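Local coordinates for protein Uly1 (Catenovulum maritimum, PDB 7DRQ) that probably cleaves the marine algal polysaccharide ulvan as a lyase of polysaccharide lyase family 24, and binds calcium ions, at residues Y268-I273 and W351-N356. Sequence-based numbering, arbitrary orientation.
Sequences YADGKI and WTVTEN. With CA (calcium ion), chain D.
A water between the two segments donates to V353 O at 2.7 Å and accepts from D270 N at 2.9 Å, tying a hairpin turn to the end of a strand in the next antiparallel sheet. The fold is consistent with a beta-propeller, and this is a seam between adjacent sheets: 268-273 is the tip of the hairpin 261-269/272-280, a type I' turn from A269 to K272, while 351-356 runs off strand 350-353, which pairs with 359-369.

Beside the water-bridged backbone, apolar side chains meet. A269 CB sits 4.0 Å from V353 CB and also reaches CZ3 of W351, approaching that ring obliquely. W351 is held by its NE1 bond to K265 O and by a cation-pi contact with K267, both from the hairpin's own strand. V353 CG1, anti to the backbone N, lies 3.7 Å from D270 CB.

D270 is packed tightly: its CB is only 3.1 Å from T354 O. CG, anti to the backbone N (chi1 -166°), stands as close to T354 O as CB does, and OD1 comes to 3.3 Å from E355 O. These are acceptors facing acceptors, which might raise the carboxylate's pKa. Beyond them, T354 OG1 accepts from N356 N in an ST turn and is also hydrogen-bonded to D358 OD2. N356 OD1 binds a calcium ion at 2.5 Å, and a water on the same metal donates to E355 O.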
loop_
_atom_site.group_PDB
_atom_site.type_symbol
_atom_site.label_atom_id
_atom_site.label_comp_id
_atom_site.label_asym_id
_atom_site.label_seq_id
_atom_site.Cartn_x
_atom_site.Cartn_y
_atom_site.Cartn_z
ATOM N N TYR A 268 -3.710 7.405 -8.832
ATOM C CA TYR A 268 -4.267 8.501 -9.608
ATOM C C TYR A 268 -3.215 9.599 -9.637
ATOM O O TYR A 268 -2.810 10.103 -8.580
ATOM C CB TYR A 268 -5.569 9.002 -8.994
ATOM C CG TYR A 268 -6.315 9.987 -9.852
ATOM C CD1 TYR A 268 -7.151 9.554 -10.879
ATOM C CD2 TYR A 268 -6.216 11.351 -9.615
ATOM C CE1 TYR A 268 -7.854 10.463 -11.662
ATOM C CE2 TYR A 268 -6.907 12.257 -10.381
ATOM C CZ TYR A 268 -7.730 11.822 -11.390
ATOM O OH TYR A 268 -8.414 12.764 -12.125
ATOM N N ALA A 269 -2.740 9.934 -10.830
ATOM C CA ALA A 269 -1.601 10.835 -10.975
ATOM C C ALA A 269 -1.825 11.690 -12.205
ATOM O O ALA A 269 -2.209 11.164 -13.259
ATOM C CB ALA A 269 -0.288 10.055 -11.113
ATOM N N ASP A 270 -1.598 12.996 -12.065
ATOM C CA ASP A 270 -1.855 13.973 -13.122
ATOM C C ASP A 270 -3.169 13.679 -13.843
ATOM O O ASP A 270 -3.220 13.551 -15.067
ATOM C CB ASP A 270 -0.699 14.033 -14.119
ATOM C CG ASP A 270 -0.776 15.260 -15.027
ATOM O OD1 ASP A 270 -1.428 16.239 -14.609
ATOM O OD2 ASP A 270 -0.211 15.242 -16.150
ATOM N N GLY A 271 -4.241 13.540 -13.055
ATOM C CA GLY A 271 -5.584 13.433 -13.599
ATOM C C GLY A 271 -5.937 12.120 -14.264
ATOM O O GLY A 271 -6.954 12.056 -14.968
ATOM N N LYS A 272 -5.137 11.072 -14.085
ATOM C CA LYS A 272 -5.404 9.800 -14.741
ATOM C C LYS A 272 -5.088 8.639 -13.812
ATOM O O LYS A 272 -4.211 8.719 -12.957
ATOM C CB LYS A 272 -4.587 9.625 -16.024
ATOM C CG LYS A 272 -4.819 10.707 -17.065
ATOM C CD LYS A 272 -3.995 10.465 -18.328
ATOM C CE LYS A 272 -4.167 11.648 -19.287
ATOM N NZ LYS A 272 -3.349 11.476 -20.511
ATOM N N ILE A 273 -5.806 7.548 -14.016
ATOM C CA ILE A 273 -5.484 6.282 -13.376
ATOM C C ILE A 273 -4.311 5.657 -14.120
ATOM O O ILE A 273 -4.354 5.521 -15.344
ATOM C CB ILE A 273 -6.711 5.360 -13.387
ATOM C CG1 ILE A 273 -7.783 5.917 -12.455
ATOM C CG2 ILE A 273 -6.334 3.963 -12.989
ATOM C CD1 ILE A 273 -9.156 5.294 -12.674
ATOM N N TRP A 351 6.913 5.216 -8.350
ATOM C CA TRP A 351 6.740 6.064 -9.521
ATOM C C TRP A 351 5.746 7.168 -9.181
ATOM O O TRP A 351 4.975 7.064 -8.225
ATOM C CB TRP A 351 6.248 5.256 -10.729
ATOM C CG TRP A 351 4.904 4.695 -10.477
ATOM C CD1 TRP A 351 4.605 3.544 -9.808
ATOM C CD2 TRP A 351 3.657 5.294 -10.834
ATOM N NE1 TRP A 351 3.240 3.379 -9.745
ATOM C CE2 TRP A 351 2.636 4.441 -10.367
ATOM C CE3 TRP A 351 3.305 6.470 -11.505
ATOM C CZ2 TRP A 351 1.280 4.724 -10.557
ATOM C CZ3 TRP A 351 1.960 6.756 -11.689
ATOM C CH2 TRP A 351 0.961 5.883 -11.215
ATOM N N THR A 352 5.755 8.217 -9.994
ATOM C CA THR A 352 4.735 9.253 -9.903
ATOM C C THR A 352 4.705 9.991 -11.233
ATOM O O THR A 352 5.600 9.836 -12.068
ATOM C CB THR A 352 5.004 10.210 -8.731
ATOM O OG1 THR A 352 3.893 11.101 -8.572
ATOM C CG2 THR A 352 6.261 11.025 -9.000
ATOM N N VAL A 353 3.637 10.755 -11.442
ATOM C CA VAL A 353 3.544 11.700 -12.546
ATOM C C VAL A 353 3.109 13.029 -11.952
ATOM O O VAL A 353 2.114 13.081 -11.223
ATOM C CB VAL A 353 2.551 11.243 -13.644
ATOM C CG1 VAL A 353 2.518 12.269 -14.790
ATOM C CG2 VAL A 353 2.915 9.855 -14.164
ATOM N N THR A 354 3.858 14.092 -12.239
ATOM C CA THR A 354 3.529 15.402 -11.686
ATOM C C THR A 354 2.345 16.023 -12.422
ATOM O O THR A 354 1.920 15.563 -13.483
ATOM C CB THR A 354 4.704 16.366 -11.800
ATOM O OG1 THR A 354 4.860 16.718 -13.185
ATOM C CG2 THR A 354 6.005 15.736 -11.269
ATOM N N GLU A 355 1.827 17.114 -11.851
ATOM C CA GLU A 355 0.750 17.872 -12.480
ATOM C C GLU A 355 1.150 18.485 -13.818
ATOM O O GLU A 355 0.274 19.009 -14.521
ATOM C CB GLU A 355 0.263 18.982 -11.532
ATOM C CG GLU A 355 1.230 20.148 -11.433
ATOM C CD GLU A 355 0.707 21.285 -10.570
ATOM O OE1 GLU A 355 -0.265 21.070 -9.817
ATOM O OE2 GLU A 355 1.272 22.393 -10.656
ATOM N N ASN A 356 2.430 18.446 -14.187
ATOM C CA ASN A 356 2.883 18.897 -15.496
ATOM C C ASN A 356 3.248 17.735 -16.409
ATOM O O ASN A 356 3.853 17.945 -17.468
ATOM C CB ASN A 356 4.068 19.847 -15.340
ATOM C CG ASN A 356 3.690 21.079 -14.574
ATOM O OD1 ASN A 356 2.574 21.540 -14.697
ATOM N ND2 ASN A 356 4.601 21.592 -13.735
HETATM CA CA CA D . 1.401 23.088 -16.201
HETATM O O HOH W 1 -0.040 13.888 -9.806
HETATM O O HOH W 2 -0.454 21.643 -15.371
HETATM O O HOH W 3 3.686 22.789 -17.362
HETATM O O HOH W 4 2.877 24.739 -15.170
#